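Local structure of response regulator ChrA (Corynebacterium diphtheriae, 4YN8) at residues G99-D104 / T123-V128; L65-A70 / V93-M98. The protein acts as the response regulator of a haem-sensing two-component system, and probably regulates transcription by binding DNA through a LuxR-type helix-turn-helix domain. The protein carries 1 engineered substitution. All blocks are in the same frame, centred on the assembly; numbering follows the deposited sequence.

In the fold
Followed from the N terminus, the chain reaches contact 2 first. Helix 62-72 supplies residues 65-70, and after strand 77-81 the chain returns at 93-98, on the last residues of helix 89-94 and the turn that follows, to close that loop. Contact 1 opens at once, because 99-104 directly follows 93-98; it closes when the chain, having passed through helix 107-119, comes back at 123-128. The two contacts are therefore in series, neither enclosing nor crossing the other. They are nonetheless joined in space, with centres about 15 Å apart, by a backbone hydrogen bond between M98 and T123. Together they tie helix 62-72 to the end of helix 89-94, and strand 99-102 to the edge strand 123-124.

Contact 1: residues G99-D104 / T123-V128; sequences GYLLKD and TLAPEV. With SO4 (sulfate ion), chain B.
Strands 99-102 and 123-124 run parallel and are tightest where G99 faces T123, their CA atoms 4.2 Å apart, an approach suited to a residue without CB. One backbone hydrogen bond crosses between them: Y100 N to T123 O, 2.9 Å, in the carbonyl plane but somewhat bent at the hydrogen (143°). The same T123 O lies at the edge of the Y100 ring. The T123 methyl, CG2, comes 3.5 Å from Y100 O. At the N-cap of helix 126-136, A125 CB is wedged between Y100 O, 3.3 Å away, and L101 CD1, a crowded place that suits a side chain with nothing beyond CB. V128, in the first turn, reaches back and lays CG2 against the backbone of L101, 3.6 Å from its carbonyl carbon, while CG1 meets Y100 CB. L102 and V128 run antiparallel, L102 CD2 against V128 CG2.

The outer side is looser. Exposed L124 lies alongside Y100, its CD2 4.0 Å from ring atom CD1. E127 gives just its CB, 3.6 Å from L102 CD1; a charged residue is tolerated here because its base packs while the residue is exposed.

Beyond the strand, extended K103 carries NZ to sulfate O1 (2.9 Å) and to D54, a magnesium ligand. The sulfate, probably from the crystallisation liquor, also bonds to T81, T85 and the backbone N of I55 and Q56, consistent with its mimicking a phosphoryl group beside the receiver lysine. The Y100 hydroxyl is bonded to A92 O. L101 packs on L110 and A113 of helix 107-119, and strand 99-102 is hydrogen-bonded on its other side to strand 77-81.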
loop_
_atom_site.group_PDB
_atom_site.type_symbol
_atom_site.label_atom_id
_atom_site.label_comp_id
_atom_site.label_asym_id
_atom_site.label_seq_id
_atom_site.Cartn_x
_atom_site.Cartn_y
_atom_site.Cartn_z
ATOM N N GLY A 99 -2.348 -15.418 0.794
ATOM C CA GLY A 99 -2.655 -15.119 -0.608
ATOM C C GLY A 99 -3.083 -13.705 -0.871
ATOM O O GLY A 99 -3.546 -13.000 0.040
ATOM N N TYR A 100 -2.946 -13.306 -2.133
ATOM C CA TYR A 100 -3.336 -11.987 -2.614
ATOM C C TYR A 100 -3.967 -12.225 -3.994
ATOM O O TYR A 100 -3.429 -13.003 -4.799
ATOM C CB TYR A 100 -2.116 -11.064 -2.828
ATOM C CG TYR A 100 -1.398 -10.718 -1.558
ATOM C CD1 TYR A 100 -0.451 -11.565 -1.004
ATOM C CD2 TYR A 100 -1.741 -9.602 -0.891
ATOM C CE1 TYR A 100 0.110 -11.294 0.215
ATOM C CE2 TYR A 100 -1.117 -9.250 0.307
ATOM C CZ TYR A 100 -0.227 -10.123 0.855
ATOM O OH TYR A 100 0.328 -9.798 2.056
ATOM N N LEU A 101 -5.044 -11.515 -4.257
ATOM C CA LEU A 101 -5.743 -11.599 -5.553
ATOM C C LEU A 101 -6.495 -10.329 -5.794
ATOM O O LEU A 101 -6.873 -9.633 -4.848
ATOM C CB LEU A 101 -6.715 -12.785 -5.551
ATOM C CG LEU A 101 -7.191 -13.242 -6.932
ATOM C CD1 LEU A 101 -6.101 -13.939 -7.705
ATOM C CD2 LEU A 101 -8.425 -14.163 -6.774
ATOM N N LEU A 102 -6.714 -9.971 -7.059
ATOM C CA LEU A 102 -7.605 -8.875 -7.339
ATOM C C LEU A 102 -9.060 -9.286 -7.326
ATOM O O LEU A 102 -9.401 -10.383 -7.708
ATOM C CB LEU A 102 -7.291 -8.203 -8.677
ATOM C CG LEU A 102 -5.901 -7.601 -8.816
ATOM C CD1 LEU A 102 -5.753 -6.965 -10.200
ATOM C CD2 LEU A 102 -5.640 -6.598 -7.742
ATOM N N LYS A 103 -9.926 -8.373 -6.927
ATOM C CA LYS A 103 -11.374 -8.691 -6.786
ATOM C C LYS A 103 -12.085 -9.006 -8.074
ATOM O O LYS A 103 -13.074 -9.733 -8.041
ATOM C CB LYS A 103 -12.135 -7.567 -6.115
ATOM C CG LYS A 103 -11.754 -7.337 -4.680
ATOM C CD LYS A 103 -12.509 -6.180 -4.026
ATOM C CE LYS A 103 -12.024 -5.997 -2.606
ATOM N NZ LYS A 103 -12.350 -4.655 -2.178
ATOM N N ASP A 104 -11.560 -8.514 -9.183
ATOM C CA ASP A 104 -12.119 -8.844 -10.502
ATOM C C ASP A 104 -11.316 -9.873 -11.304
ATOM O O ASP A 104 -11.452 -9.986 -12.513
ATOM C CB ASP A 104 -12.312 -7.556 -11.276
ATOM C CG ASP A 104 -10.997 -6.833 -11.572
ATOM O OD1 ASP A 104 -9.881 -7.301 -11.190
ATOM O OD2 ASP A 104 -11.091 -5.760 -12.236
ATOM N N THR A 123 -0.343 -17.533 -2.685
ATOM C CA THR A 123 -0.819 -16.978 -3.951
ATOM C C THR A 123 -0.304 -15.591 -4.044
ATOM O O THR A 123 -0.812 -14.709 -3.430
ATOM C CB THR A 123 -2.355 -16.973 -4.078
ATOM O OG1 THR A 123 -2.823 -18.312 -3.939
ATOM C CG2 THR A 123 -2.843 -16.385 -5.424
ATOM N N LEU A 124 0.773 -15.401 -4.803
ATOM C CA LEU A 124 1.302 -14.057 -5.030
ATOM C C LEU A 124 0.919 -13.650 -6.433
ATOM O O LEU A 124 1.717 -13.730 -7.397
ATOM C CB LEU A 124 2.801 -14.071 -4.819
ATOM C CG LEU A 124 3.255 -14.622 -3.486
ATOM C CD1 LEU A 124 4.785 -14.552 -3.373
ATOM C CD2 LEU A 124 2.592 -13.865 -2.344
ATOM N N ALA A 125 -0.340 -13.293 -6.586
ATOM C CA ALA A 125 -0.904 -13.209 -7.921
ATOM C C ALA A 125 -0.129 -12.173 -8.751
ATOM O O ALA A 125 0.108 -11.028 -8.305
ATOM C CB ALA A 125 -2.378 -12.830 -7.871
ATOM N N PRO A 126 0.240 -12.539 -9.989
ATOM C CA PRO A 126 0.983 -11.580 -10.825
ATOM C C PRO A 126 0.292 -10.252 -10.992
ATOM O O PRO A 126 0.964 -9.222 -11.078
ATOM C CB PRO A 126 1.115 -12.354 -12.200
ATOM C CG PRO A 126 1.184 -13.763 -11.752
ATOM C CD PRO A 126 0.210 -13.885 -10.595
ATOM N N GLU A 127 -1.052 -10.239 -11.039
ATOM C CA GLU A 127 -1.766 -9.004 -11.194
ATOM C C GLU A 127 -1.623 -8.094 -9.978
ATOM O O GLU A 127 -1.653 -6.896 -10.104
ATOM C CB GLU A 127 -3.240 -9.259 -11.478
ATOM C CG GLU A 127 -3.476 -10.032 -12.784
ATOM C CD GLU A 127 -3.239 -11.531 -12.718
ATOM O OE1 GLU A 127 -2.886 -12.114 -11.635
ATOM O OE2 GLU A 127 -3.391 -12.175 -13.807
ATOM N N VAL A 128 -1.522 -8.708 -8.796
ATOM C CA VAL A 128 -1.305 -7.943 -7.598
ATOM C C VAL A 128 0.129 -7.380 -7.590
ATOM O O VAL A 128 0.356 -6.226 -7.248
ATOM C CB VAL A 128 -1.619 -8.751 -6.323
ATOM C CG1 VAL A 128 -1.261 -7.948 -5.094
ATOM C CG2 VAL A 128 -3.126 -9.112 -6.296
HETATM S S SO4 B . -9.423 -2.496 -1.187
HETATM O O1 SO4 B . -10.155 -2.782 -2.434
HETATM O O2 SO4 B . -8.668 -1.253 -1.354
HETATM O O3 SO4 B . -10.228 -2.326 0.048
HETATM O O4 SO4 B . -8.439 -3.632 -0.887
#

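Contact 2: residues L65-A70 / V93-M98; sequences LTRALA and VEAGAM
The methyl of T66 does most of the touching. Its CG2 stands anti to the backbone N and points from the helix into the turn 95-97, where it comes within 3.7 Å of A97 N, 3.8 Å of A97 CB and 4.0 Å of A95 CB. Alanines suit this place, since their short methyls let the turn come close to the helix. One residue on, R67 adds the aliphatic part of its chain, CG against A95 CB at 4.2 Å, with CD beside A95 O at 3.8 Å. No direct hydrogen bond joins the two segments; a water takes that part. It donates to A95 O at 2.8 Å and accepts a weak bond from R67 NH1 at 2.7 Å, lying at the edge of the guanidinium and in its plane. Bends at chi2 (-72°) and chi3 (-38°) fold the arginine back so that NH1 can reach this water, and its length suits an exposed position, where the aliphatic part packs and the charge stays near solvent.

Further out, each partner is held by its own surroundings. T66 OG1, on the backbone-N side, is hydrogen-bonded to G62 O one turn earlier, which fixes the rotation that aims the methyl at the turn. G96, the first residue to leave helical geometry, has positive phi (70°), a conformation glycine adopts easily. Its N is bonded to V93 O. A97 N is hydrogen-bonded to the Y100 hydroxyl, and R122 holds the carbonyls of A97 and M98.

T66 and A97 also share I79 of the central strand 77-81. Helix 62-72 thus packs on the turn that leads from helix 89-94 into strand 99-102, part of the alternating beta-alpha order of a CheY-like receiver domain.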
loop_
_atom_site.group_PDB
_atom_site.type_symbol
_atom_site.label_atom_id
_atom_site.label_comp_id
_atom_site.label_asym_id
_atom_site.label_seq_id
_atom_site.Cartn_x
_atom_site.Cartn_y
_atom_site.Cartn_z
ATOM N N LEU A 65 -5.661 -6.808 10.559
ATOM C CA LEU A 65 -6.261 -8.129 10.732
ATOM C C LEU A 65 -5.321 -9.283 10.339
ATOM O O LEU A 65 -5.212 -10.325 11.027
ATOM C CB LEU A 65 -7.567 -8.247 9.911
ATOM C CG LEU A 65 -8.183 -9.630 9.883
ATOM C CD1 LEU A 65 -8.626 -9.953 11.313
ATOM C CD2 LEU A 65 -9.328 -9.666 8.856
ATOM N N THR A 66 -4.651 -9.109 9.192
ATOM C CA THR A 66 -3.658 -10.094 8.736
ATOM C C THR A 66 -2.582 -10.342 9.791
ATOM O O THR A 66 -2.271 -11.495 10.086
ATOM C CB THR A 66 -3.078 -9.716 7.353
ATOM O OG1 THR A 66 -4.206 -9.683 6.442
ATOM C CG2 THR A 66 -2.049 -10.724 6.876
ATOM N N ARG A 67 -2.026 -9.277 10.336
ATOM C CA ARG A 67 -0.979 -9.398 11.347
ATOM C C ARG A 67 -1.516 -10.026 12.631
ATOM O O ARG A 67 -0.844 -10.870 13.265
ATOM C CB ARG A 67 -0.353 -8.034 11.623
ATOM C CG ARG A 67 0.407 -7.475 10.411
ATOM C CD ARG A 67 1.724 -8.243 10.168
ATOM N NE ARG A 67 2.335 -8.569 11.483
ATOM C CZ ARG A 67 2.587 -9.801 11.930
ATOM N NH1 ARG A 67 2.410 -10.822 11.129
ATOM N NH2 ARG A 67 3.086 -9.995 13.175
ATOM N N ALA A 68 -2.730 -9.662 12.986
ATOM C CA ALA A 68 -3.349 -10.159 14.222
ATOM C C ALA A 68 -3.576 -11.637 14.131
ATOM O O ALA A 68 -3.293 -12.408 15.101
ATOM C CB ALA A 68 -4.634 -9.411 14.556
ATOM N N LEU A 69 -4.091 -12.083 12.978
ATOM C CA LEU A 69 -4.302 -13.520 12.788
ATOM C C LEU A 69 -2.988 -14.304 12.750
ATOM O O LEU A 69 -2.916 -15.446 13.259
ATOM C CB LEU A 69 -5.172 -13.838 11.569
ATOM C CG LEU A 69 -6.600 -13.249 11.683
ATOM C CD1 LEU A 69 -7.414 -13.519 10.418
ATOM C CD2 LEU A 69 -7.379 -13.721 12.882
ATOM N N ALA A 70 -1.963 -13.684 12.162
ATOM C CA ALA A 70 -0.639 -14.314 12.126
ATOM C C ALA A 70 -0.148 -14.501 13.606
ATOM O O ALA A 70 0.363 -15.590 13.983
ATOM C CB ALA A 70 0.334 -13.450 11.345
ATOM N N VAL A 93 0.879 -5.967 1.288
ATOM C CA VAL A 93 1.794 -7.009 0.825
ATOM C C VAL A 93 2.839 -7.320 1.924
ATOM O O VAL A 93 3.185 -8.497 2.187
ATOM C CB VAL A 93 2.407 -6.628 -0.534
ATOM C CG1 VAL A 93 3.525 -7.603 -0.951
ATOM C CG2 VAL A 93 1.304 -6.617 -1.606
ATOM N N GLU A 94 3.323 -6.290 2.581
ATOM C CA GLU A 94 4.300 -6.477 3.678
ATOM C C GLU A 94 3.747 -7.251 4.848
ATOM O O GLU A 94 4.505 -7.874 5.595
ATOM C CB GLU A 94 4.827 -5.148 4.160
ATOM C CG GLU A 94 5.755 -4.521 3.115
ATOM C CD GLU A 94 6.242 -3.127 3.496
ATOM O OE1 GLU A 94 5.484 -2.370 4.161
ATOM O OE2 GLU A 94 7.396 -2.794 3.110
ATOM N N ALA A 95 2.449 -7.265 4.989
ATOM C CA ALA A 95 1.823 -8.023 6.081
ATOM C C ALA A 95 1.952 -9.515 5.920
ATOM O O ALA A 95 1.762 -10.271 6.902
ATOM C CB ALA A 95 0.387 -7.613 6.263
ATOM N N GLY A 96 2.241 -9.997 4.714
ATOM C CA GLY A 96 2.476 -11.423 4.529
ATOM C C GLY A 96 1.299 -12.350 4.670
ATOM O O GLY A 96 1.398 -13.466 5.273
ATOM N N ALA A 97 0.159 -11.947 4.112
ATOM C CA ALA A 97 -0.968 -12.856 3.991
ATOM C C ALA A 97 -0.573 -14.054 3.131
ATOM O O ALA A 97 0.263 -13.935 2.255
ATOM C CB ALA A 97 -2.127 -12.152 3.350
ATOM N N MET A 98 -1.212 -15.180 3.381
ATOM C CA MET A 98 -1.014 -16.393 2.592
ATOM C C MET A 98 -1.247 -16.114 1.116
ATOM O O MET A 98 -0.406 -16.505 0.279
ATOM C CB MET A 98 -1.905 -17.513 3.093
ATOM C CG MET A 98 -1.760 -18.857 2.435
ATOM S SD MET A 98 -0.116 -19.596 2.627
ATOM C CE MET A 98 0.076 -19.628 4.375
HETATM O O HOH W 1 2.378 -12.198 8.800
#